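Long-range contacts in MHC class I-like protein MILL2 (Mus musculus, PDB 6A97), which binds heparan sulfate proteoglycans on the surface of fibroblasts and, as an MHC class I-like chain, pairs with beta-2-microglobulin: residues G129-L133 and Q145-W150; E273-S277 and I287-A291; T220-L226 and T259-S265. One frame throughout, in Å; residues are numbered along the deposited sequence.

Contact 1 of 3, residues G129-L133 and Q145-W150; sequences GFWHL and QKTLTW
This is a buried contact of side chains against side chains and backbone, on the helix-bearing side of the alpha-2 half of the platform, between pieces of chain separated by strand 138-144. Residues 129-133 are fully extended within strand 127-135. Residues 145-150 first turn, with helical backbone angles at 145-147 and a left-handed Leu148 (phi/psi 64/38), then enter edge strand 149-152. Gly129 CA and Gln145 CA lie 7.2 Å apart, so side chains of the second segment and two waters span the gap. Gln145 (chi1 and chi2 both m) lays its amide beside the first strand, OE1 3.7 Å from Phe130 CA. Gly129 O and Gln145 OE1, 3.1 Å apart, are both acceptors and do not bond; the polar link is through water. One water accepts from Gly129 N (3.1 Å) and, weakly, from Gln145 NE2 (2.6 Å); the other accepts from Trp131 N (2.9 Å) and donates weakly to Gln145 OE1 (3.5 Å). The second anchor is aromatic. Trp131 (chi1 t, chi2 -31°) directs its CA-CB bond toward 145-150, and Trp150 (chi1 m, chi2 94°) brings its six-membered edge onto the five-membered face of Trp131 in a T-shaped stack, centroids 5.0 Å apart, planes at 79°; Trp131 CD1 meets Trp150 CH2 at 3.5 Å. Leu133 CG lies 4.4 Å from Trp150 CZ3. Both indoles pack on Val174 of helix 171-193, while Trp150 NE1 donates a hydrogen bond to Pro169 O. Aromatic side chains thus fill the space between sheet and helix, as fits the MHC class I platform, an eight-stranded antiparallel floor carrying two helical walls.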
loop_
_atom_site.group_PDB
_atom_site.type_symbol
_atom_site.label_atom_id
_atom_site.label_comp_id
_atom_site.label_asym_id
_atom_site.label_seq_id
_atom_site.Cartn_x
_atom_site.Cartn_y
_atom_site.Cartn_z
ATOM N N GLY A 129 -15.305 -23.516 -4.954
ATOM C CA GLY A 129 -16.439 -23.201 -4.101
ATOM C C GLY A 129 -16.091 -23.199 -2.621
ATOM O O GLY A 129 -15.084 -23.775 -2.210
ATOM N N PHE A 130 -16.925 -22.542 -1.818
ATOM C CA PHE A 130 -16.727 -22.511 -0.373
ATOM C C PHE A 130 -18.055 -22.335 0.354
ATOM O O PHE A 130 -19.007 -21.782 -0.200
ATOM C CB PHE A 130 -15.751 -21.391 0.022
ATOM C CG PHE A 130 -16.231 -20.003 -0.325
ATOM C CD1 PHE A 130 -15.970 -19.453 -1.573
ATOM C CD2 PHE A 130 -16.929 -19.244 0.603
ATOM C CE1 PHE A 130 -16.411 -18.179 -1.893
ATOM C CE2 PHE A 130 -17.367 -17.967 0.291
ATOM C CZ PHE A 130 -17.112 -17.436 -0.960
ATOM N N TRP A 131 -18.115 -22.809 1.596
ATOM C CA TRP A 131 -19.304 -22.634 2.425
ATOM C C TRP A 131 -18.938 -22.754 3.902
ATOM O O TRP A 131 -18.533 -23.822 4.370
ATOM C CB TRP A 131 -20.376 -23.657 2.048
ATOM C CG TRP A 131 -21.736 -23.387 2.622
ATOM C CD1 TRP A 131 -22.025 -22.771 3.806
ATOM C CD2 TRP A 131 -22.998 -23.711 2.022
ATOM N NE1 TRP A 131 -23.387 -22.700 3.984
ATOM C CE2 TRP A 131 -24.007 -23.269 2.902
ATOM C CE3 TRP A 131 -23.371 -24.334 0.825
ATOM C CZ2 TRP A 131 -25.366 -23.434 2.627
ATOM C CZ3 TRP A 131 -24.723 -24.497 0.554
ATOM C CH2 TRP A 131 -25.702 -24.051 1.452
ATOM N N HIS A 132 -19.079 -21.648 4.629
ATOM C CA HIS A 132 -18.794 -21.621 6.060
ATOM C C HIS A 132 -20.012 -21.173 6.855
ATOM O O HIS A 132 -20.779 -20.326 6.399
ATOM C CB HIS A 132 -17.624 -20.682 6.365
ATOM C CG HIS A 132 -16.420 -20.905 5.503
ATOM N ND1 HIS A 132 -15.450 -21.840 5.800
ATOM C CD2 HIS A 132 -16.025 -20.306 4.354
ATOM C CE1 HIS A 132 -14.514 -21.810 4.869
ATOM N NE2 HIS A 132 -14.839 -20.890 3.979
ATOM N N LEU A 133 -20.192 -21.747 8.039
ATOM C CA LEU A 133 -21.209 -21.272 8.966
ATOM C C LEU A 133 -20.540 -20.675 10.195
ATOM O O LEU A 133 -19.471 -21.126 10.617
ATOM C CB LEU A 133 -22.156 -22.400 9.384
ATOM C CG LEU A 133 -22.924 -23.141 8.290
ATOM C CD1 LEU A 133 -23.714 -24.285 8.894
ATOM C CD2 LEU A 133 -23.849 -22.185 7.573
ATOM N N GLN A 145 -14.257 -29.163 0.528
ATOM C CA GLN A 145 -14.424 -29.367 -0.908
ATOM C C GLN A 145 -13.854 -30.702 -1.377
ATOM O O GLN A 145 -14.453 -31.386 -2.210
ATOM C CB GLN A 145 -13.762 -28.223 -1.681
ATOM C CG GLN A 145 -14.299 -26.851 -1.317
ATOM C CD GLN A 145 -15.772 -26.704 -1.651
ATOM O OE1 GLN A 145 -16.546 -26.154 -0.866
ATOM N NE2 GLN A 145 -16.167 -27.192 -2.825
ATOM N N LYS A 146 -12.691 -31.068 -0.845
ATOM C CA LYS A 146 -12.044 -32.325 -1.207
ATOM C C LYS A 146 -12.810 -33.526 -0.661
ATOM O O LYS A 146 -13.055 -34.501 -1.372
ATOM C CB LYS A 146 -10.599 -32.352 -0.696
ATOM C CG LYS A 146 -9.721 -31.240 -1.245
ATOM C CD LYS A 146 -9.469 -31.429 -2.733
ATOM C CE LYS A 146 -8.547 -30.355 -3.282
ATOM N NZ LYS A 146 -9.218 -29.023 -3.295
ATOM N N THR A 147 -13.193 -33.437 0.607
ATOM C CA THR A 147 -13.795 -34.554 1.326
ATOM C C THR A 147 -15.300 -34.686 1.052
ATOM O O THR A 147 -15.851 -35.788 1.096
ATOM C CB THR A 147 -13.532 -34.402 2.848
ATOM O OG1 THR A 147 -12.151 -34.672 3.116
ATOM C CG2 THR A 147 -14.372 -35.363 3.664
ATOM N N LEU A 148 -15.941 -33.558 0.740
ATOM C CA LEU A 148 -17.396 -33.472 0.558
ATOM C C LEU A 148 -18.140 -33.781 1.854
ATOM O O LEU A 148 -19.196 -34.410 1.844
ATOM C CB LEU A 148 -17.884 -34.403 -0.559
ATOM C CG LEU A 148 -17.317 -34.164 -1.959
ATOM C CD1 LEU A 148 -18.018 -35.060 -2.968
ATOM C CD2 LEU A 148 -17.446 -32.699 -2.353
ATOM N N THR A 149 -17.581 -33.325 2.968
ATOM C CA THR A 149 -18.219 -33.477 4.269
ATOM C C THR A 149 -18.011 -32.196 5.073
ATOM O O THR A 149 -17.102 -31.415 4.788
ATOM C CB THR A 149 -17.653 -34.695 5.048
ATOM O OG1 THR A 149 -17.480 -35.802 4.154
ATOM C CG2 THR A 149 -18.585 -35.111 6.181
ATOM N N TRP A 150 -18.853 -31.981 6.073
ATOM C CA TRP A 150 -18.733 -30.812 6.930
ATOM C C TRP A 150 -17.697 -30.989 8.040
ATOM O O TRP A 150 -17.665 -32.007 8.739
ATOM C CB TRP A 150 -20.091 -30.473 7.533
ATOM C CG TRP A 150 -21.036 -29.896 6.532
ATOM C CD1 TRP A 150 -21.968 -30.572 5.796
ATOM C CD2 TRP A 150 -21.137 -28.521 6.144
ATOM N NE1 TRP A 150 -22.650 -29.699 4.981
ATOM C CE2 TRP A 150 -22.158 -28.435 5.173
ATOM C CE3 TRP A 150 -20.467 -27.353 6.526
ATOM C CZ2 TRP A 150 -22.523 -27.227 4.576
ATOM C CZ3 TRP A 150 -20.832 -26.152 5.935
ATOM C CH2 TRP A 150 -21.853 -26.098 4.971
HETATM O O HOH W 1 -14.760 -26.525 -4.910
HETATM O O HOH W 2 -15.792 -24.539 2.119
#

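Contact 2 of 3, residues E273-S277 and I287-A291; sequences EPQFS and IMQTA
The backbone bond from Ala291 N to Phe276 O (2.9 Å, nearly linear at 176°) and the hydroxyl pair Ser277 OG with Thr290 OG1 (3.0 Å) hold these ends together. Both hydroxyl residues adopt chi1 m on the same face of the sheet, from an antiparallel non-hydrogen-bonded pair whose CA atoms are 4.0 Å apart. Ser277 CA also makes a CA-H...O contact with Gln289 O at 3.5 Å. Before the strand, residues 273-275 form a 3-10 turn, with Phe276 N bonded to Glu273 O (3.0 Å); Pro274 CA makes a further CA-H...O contact with Ala291 O at 3.6 Å. Packing is modest: Glu273 CB to Ala291 CB 4.3 Å, Ser277 CB to Met288 CG 3.9 Å. Phe276 (chi1 m) turns its ring to Trp235, Leu219 and Ile266 inside the immunoglobulin sandwich, and Ile287 continues the sheet into a strand of beta-2-microglobulin. With backbone and hydroxyl groups supplying the bonds, the open end of this F-G hairpin is closed by polar pairing more than by apolar burial.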
loop_
_atom_site.group_PDB
_atom_site.type_symbol
_atom_site.label_atom_id
_atom_site.label_comp_id
_atom_site.label_asym_id
_atom_site.label_seq_id
_atom_site.Cartn_x
_atom_site.Cartn_y
_atom_site.Cartn_z
ATOM N N GLU A 273 7.973 19.311 7.590
ATOM C CA GLU A 273 6.981 18.915 6.583
ATOM C C GLU A 273 7.523 18.744 5.153
ATOM O O GLU A 273 7.179 17.763 4.498
ATOM C CB GLU A 273 5.812 19.910 6.566
ATOM C CG GLU A 273 5.082 20.052 7.893
ATOM C CD GLU A 273 5.600 21.213 8.719
ATOM O OE1 GLU A 273 6.827 21.439 8.719
ATOM O OE2 GLU A 273 4.779 21.900 9.365
ATOM N N PRO A 274 8.362 19.684 4.660
ATOM C CA PRO A 274 8.911 19.500 3.305
ATOM C C PRO A 274 9.644 18.177 3.069
ATOM O O PRO A 274 9.738 17.743 1.922
ATOM C CB PRO A 274 9.890 20.670 3.168
ATOM C CG PRO A 274 9.305 21.730 4.015
ATOM C CD PRO A 274 8.693 21.022 5.192
ATOM N N GLN A 275 10.145 17.547 4.126
ATOM C CA GLN A 275 10.889 16.297 3.985
ATOM C C GLN A 275 9.998 15.103 3.658
ATOM O O GLN A 275 10.493 14.048 3.262
ATOM C CB GLN A 275 11.668 15.994 5.266
ATOM C CG GLN A 275 12.677 17.055 5.663
ATOM C CD GLN A 275 13.401 16.703 6.948
ATOM O OE1 GLN A 275 13.775 15.550 7.167
ATOM N NE2 GLN A 275 13.600 17.696 7.805
ATOM N N PHE A 276 8.688 15.258 3.825
ATOM C CA PHE A 276 7.788 14.109 3.756
ATOM C C PHE A 276 6.847 14.143 2.555
ATOM O O PHE A 276 6.219 15.161 2.266
ATOM C CB PHE A 276 6.978 14.010 5.053
ATOM C CG PHE A 276 7.812 13.665 6.257
ATOM C CD1 PHE A 276 8.456 14.658 6.975
ATOM C CD2 PHE A 276 7.961 12.348 6.661
ATOM C CE1 PHE A 276 9.232 14.346 8.075
ATOM C CE2 PHE A 276 8.732 12.029 7.764
ATOM C CZ PHE A 276 9.371 13.030 8.470
ATOM N N SER A 277 6.757 13.015 1.861
ATOM C CA SER A 277 5.853 12.878 0.725
ATOM C C SER A 277 4.994 11.634 0.893
ATOM O O SER A 277 5.453 10.626 1.426
ATOM C CB SER A 277 6.635 12.803 -0.588
ATOM O OG SER A 277 7.503 13.914 -0.722
ATOM N N ILE A 287 0.684 7.904 -7.538
ATOM C CA ILE A 287 0.554 9.337 -7.326
ATOM C C ILE A 287 1.335 9.732 -6.087
ATOM O O ILE A 287 1.250 9.055 -5.065
ATOM C CB ILE A 287 -0.920 9.764 -7.143
ATOM C CG1 ILE A 287 -1.773 9.296 -8.320
ATOM C CG2 ILE A 287 -1.025 11.277 -6.975
ATOM C CD1 ILE A 287 -3.238 9.668 -8.197
ATOM N N MET A 288 2.090 10.823 -6.167
ATOM C CA MET A 288 2.819 11.305 -4.999
ATOM C C MET A 288 2.533 12.773 -4.719
ATOM O O MET A 288 2.491 13.595 -5.634
ATOM C CB MET A 288 4.323 11.093 -5.176
ATOM C CG MET A 288 5.124 11.375 -3.917
ATOM S SD MET A 288 6.609 10.366 -3.802
ATOM C CE MET A 288 7.549 10.973 -5.200
ATOM N N GLN A 289 2.324 13.100 -3.451
ATOM C CA GLN A 289 2.179 14.494 -3.058
ATOM C C GLN A 289 3.053 14.815 -1.854
ATOM O O GLN A 289 3.033 14.099 -0.853
ATOM C CB GLN A 289 0.723 14.827 -2.748
ATOM C CG GLN A 289 0.525 16.277 -2.344
ATOM C CD GLN A 289 -0.892 16.749 -2.548
ATOM O OE1 GLN A 289 -1.645 16.167 -3.328
ATOM N NE2 GLN A 289 -1.264 17.819 -1.853
ATOM N N THR A 290 3.812 15.901 -1.964
ATOM C CA THR A 290 4.713 16.343 -0.905
ATOM C C THR A 290 4.001 17.291 0.054
ATOM O O THR A 290 3.197 18.123 -0.365
ATOM C CB THR A 290 5.958 17.041 -1.495
ATOM O OG1 THR A 290 6.605 16.161 -2.424
ATOM C CG2 THR A 290 6.945 17.429 -0.396
ATOM N N ALA A 291 4.291 17.154 1.344
ATOM C CA ALA A 291 3.691 18.009 2.362
ATOM C C ALA A 291 4.337 19.391 2.360
ATOM O O ALA A 291 5.539 19.523 2.125
ATOM C CB ALA A 291 3.814 17.366 3.733
#

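Contact 3 of 3, residues T220-L226 and T259-S265; sequences TCRAFNL and TYQARVS
Strands 220-226 and 260-265 run antiparallel (172°, axes 4.7 Å apart), their peptides satisfied in three reciprocal pairs: Cys221 N to Val264 O (2.9 Å) with Val264 N to Cys221 O (3.0 Å), Ala223 N to Ala262 O with Ala262 N to Ala223 O (both 3.0 Å), and Leu226 N to Tyr260 O (2.9 Å) with Tyr260 N to Leu226 O (2.8 Å). Thr220 OG1 and Ser265 OG share a 2.7 Å hydrogen bond. These are strands B and E of the C1-set immunoglobulin fold, Cys221 disulfide-bonded to Cys278. A beta bulge shifts the register by one after Ala223, with Asn225 left-handed (64/40); a water joins its N to Thr259 OG1 (2.8 Å each), itself hydrogen-bonded to Asp257. Arg222 NH2 donates to Gln261 OE1 (2.7 Å) and to backbone of beta-2-microglobulin; Gln261 (chi1 p) hydrogen-bonds through NE2 to Ser255 OG and that chain's backbone. Another water joins Arg222 NE (3.0 Å) to Gln261 OE1 and Ala262 O (2.8 Å each).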
loop_
_atom_site.group_PDB
_atom_site.type_symbol
_atom_site.label_atom_id
_atom_site.label_comp_id
_atom_site.label_asym_id
_atom_site.label_seq_id
_atom_site.Cartn_x
_atom_site.Cartn_y
_atom_site.Cartn_z
ATOM N N THR A 220 -1.492 14.273 7.479
ATOM C CA THR A 220 -2.474 13.269 7.098
ATOM C C THR A 220 -2.610 13.175 5.588
ATOM O O THR A 220 -2.894 14.164 4.909
ATOM C CB THR A 220 -3.846 13.562 7.713
ATOM O OG1 THR A 220 -3.724 13.585 9.139
ATOM C CG2 THR A 220 -4.857 12.493 7.304
ATOM N N CYS A 221 -2.392 11.975 5.071
ATOM C CA CYS A 221 -2.553 11.710 3.656
ATOM C C CYS A 221 -3.849 10.945 3.408
ATOM O O CYS A 221 -4.079 9.903 4.019
ATOM C CB CYS A 221 -1.361 10.919 3.126
ATOM S SG CYS A 221 -1.495 10.480 1.397
ATOM N N ARG A 222 -4.694 11.468 2.523
ATOM C CA ARG A 222 -5.937 10.789 2.164
ATOM C C ARG A 222 -6.007 10.517 0.670
ATOM O O ARG A 222 -5.690 11.384 -0.142
ATOM C CB ARG A 222 -7.153 11.611 2.586
ATOM C CG ARG A 222 -7.283 11.812 4.089
ATOM C CD ARG A 222 -8.475 12.705 4.408
ATOM N NE ARG A 222 -9.739 12.019 4.151
ATOM C CZ ARG A 222 -10.942 12.570 4.304
ATOM N NH1 ARG A 222 -11.056 13.832 4.706
ATOM N NH2 ARG A 222 -12.031 11.856 4.049
ATOM N N ALA A 223 -6.425 9.308 0.315
ATOM C CA ALA A 223 -6.646 8.955 -1.080
ATOM C C ALA A 223 -8.141 8.800 -1.323
ATOM O O ALA A 223 -8.809 8.088 -0.588
ATOM C CB ALA A 223 -5.905 7.675 -1.437
ATOM N N PHE A 224 -8.659 9.477 -2.345
ATOM C CA PHE A 224 -10.079 9.422 -2.677
ATOM C C PHE A 224 -10.309 8.763 -4.028
ATOM O O PHE A 224 -9.385 8.632 -4.836
ATOM C CB PHE A 224 -10.695 10.825 -2.706
ATOM C CG PHE A 224 -10.645 11.547 -1.393
ATOM C CD1 PHE A 224 -9.526 12.279 -1.033
ATOM C CD2 PHE A 224 -11.725 11.512 -0.524
ATOM C CE1 PHE A 224 -9.479 12.957 0.171
ATOM C CE2 PHE A 224 -11.685 12.184 0.686
ATOM C CZ PHE A 224 -10.559 12.909 1.031
ATOM N N ASN A 225 -11.555 8.368 -4.265
ATOM C CA ASN A 225 -12.010 7.940 -5.581
ATOM C C ASN A 225 -11.313 6.682 -6.052
ATOM O O ASN A 225 -10.953 6.564 -7.222
ATOM C CB ASN A 225 -11.807 9.058 -6.608
ATOM C CG ASN A 225 -12.838 9.023 -7.719
ATOM O OD1 ASN A 225 -14.021 8.797 -7.470
ATOM N ND2 ASN A 225 -12.394 9.249 -8.952
ATOM N N LEU A 226 -11.107 5.749 -5.130
ATOM C CA LEU A 226 -10.566 4.446 -5.476
ATOM C C LEU A 226 -11.703 3.583 -6.012
ATOM O O LEU A 226 -12.750 3.475 -5.377
ATOM C CB LEU A 226 -9.900 3.796 -4.257
ATOM C CG LEU A 226 -8.894 4.709 -3.548
ATOM C CD1 LEU A 226 -8.356 4.065 -2.285
ATOM C CD2 LEU A 226 -7.760 5.094 -4.493
ATOM N N THR A 259 -17.429 4.302 -4.316
ATOM C CA THR A 259 -15.971 4.395 -4.389
ATOM C C THR A 259 -15.358 4.315 -2.997
ATOM O O THR A 259 -16.055 4.411 -1.985
ATOM C CB THR A 259 -15.500 5.693 -5.078
ATOM O OG1 THR A 259 -15.744 6.820 -4.225
ATOM C CG2 THR A 259 -16.221 5.888 -6.409
ATOM N N TYR A 260 -14.043 4.148 -2.944
ATOM C CA TYR A 260 -13.385 3.914 -1.670
ATOM C C TYR A 260 -12.286 4.923 -1.390
ATOM O O TYR A 260 -11.799 5.601 -2.292
ATOM C CB TYR A 260 -12.848 2.485 -1.639
ATOM C CG TYR A 260 -13.980 1.510 -1.816
ATOM C CD1 TYR A 260 -14.738 1.103 -0.727
ATOM C CD2 TYR A 260 -14.339 1.050 -3.078
ATOM C CE1 TYR A 260 -15.802 0.240 -0.881
ATOM C CE2 TYR A 260 -15.405 0.183 -3.241
ATOM C CZ TYR A 260 -16.133 -0.215 -2.139
ATOM O OH TYR A 260 -17.197 -1.076 -2.281
ATOM N N GLN A 261 -11.919 5.038 -0.123
ATOM C CA GLN A 261 -10.870 5.961 0.253
ATOM C C GLN A 261 -10.001 5.357 1.344
ATOM O O GLN A 261 -10.342 4.322 1.926
ATOM C CB GLN A 261 -11.461 7.299 0.699
ATOM C CG GLN A 261 -12.310 7.252 1.948
ATOM C CD GLN A 261 -12.813 8.631 2.330
ATOM O OE1 GLN A 261 -12.214 9.317 3.165
ATOM N NE2 GLN A 261 -13.907 9.055 1.704
ATOM N N ALA A 262 -8.869 6.003 1.601
ATOM C CA ALA A 262 -7.903 5.503 2.574
ATOM C C ALA A 262 -7.187 6.659 3.264
ATOM O O ALA A 262 -7.247 7.803 2.809
ATOM C CB ALA A 262 -6.905 4.576 1.901
ATOM N N ARG A 263 -6.502 6.357 4.359
ATOM C CA ARG A 263 -5.909 7.402 5.184
ATOM C C ARG A 263 -4.708 6.872 5.963
ATOM O O ARG A 263 -4.748 5.762 6.494
ATOM C CB ARG A 263 -6.966 7.968 6.137
ATOM C CG ARG A 263 -6.428 8.742 7.324
ATOM C CD ARG A 263 -7.571 9.240 8.200
ATOM N NE ARG A 263 -8.396 8.140 8.694
ATOM C CZ ARG A 263 -9.613 8.288 9.212
ATOM N NH1 ARG A 263 -10.164 9.492 9.300
ATOM N NH2 ARG A 263 -10.285 7.228 9.639
ATOM N N VAL A 264 -3.629 7.653 5.997
ATOM C CA VAL A 264 -2.465 7.349 6.832
ATOM C C VAL A 264 -1.913 8.645 7.397
ATOM O O VAL A 264 -1.720 9.618 6.663
ATOM C CB VAL A 264 -1.337 6.620 6.056
ATOM C CG1 VAL A 264 -0.199 6.261 6.995
ATOM C CG2 VAL A 264 -1.851 5.365 5.390
ATOM N N SER A 265 -1.667 8.664 8.703
ATOM C CA SER A 265 -1.101 9.840 9.349
ATOM C C SER A 265 0.233 9.536 10.018
ATOM O O SER A 265 0.501 8.396 10.394
ATOM C CB SER A 265 -2.077 10.406 10.382
ATOM O OG SER A 265 -3.217 10.955 9.746
HETATM O O HOH W 3 -9.511 9.038 3.943
HETATM O O HOH W 4 -13.861 8.268 -2.722
#

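How the contacts relate
From the N terminus, the chain first builds the platform, where contact 1 closes a loop of only eleven residues by reaching over strand 138-144. It then enters the immunoglobulin domain. Contact 3 closes a larger loop of 32 residues, bringing 220-226 beside 259-265 in one sheet. Strand 276-282 follows strand 260-268, and contact 2 closes the terminal hairpin in the other sheet. The three are in series; none nests or crosses. Contacts 2 and 3 have centres 15 Å apart, within one sandwich whose sheets the disulfide Cys221-Cys278 ties together. Contact 1 lies across the chain's centre, its own centre 48 Å from that of contact 2 and 37 Å from that of contact 3.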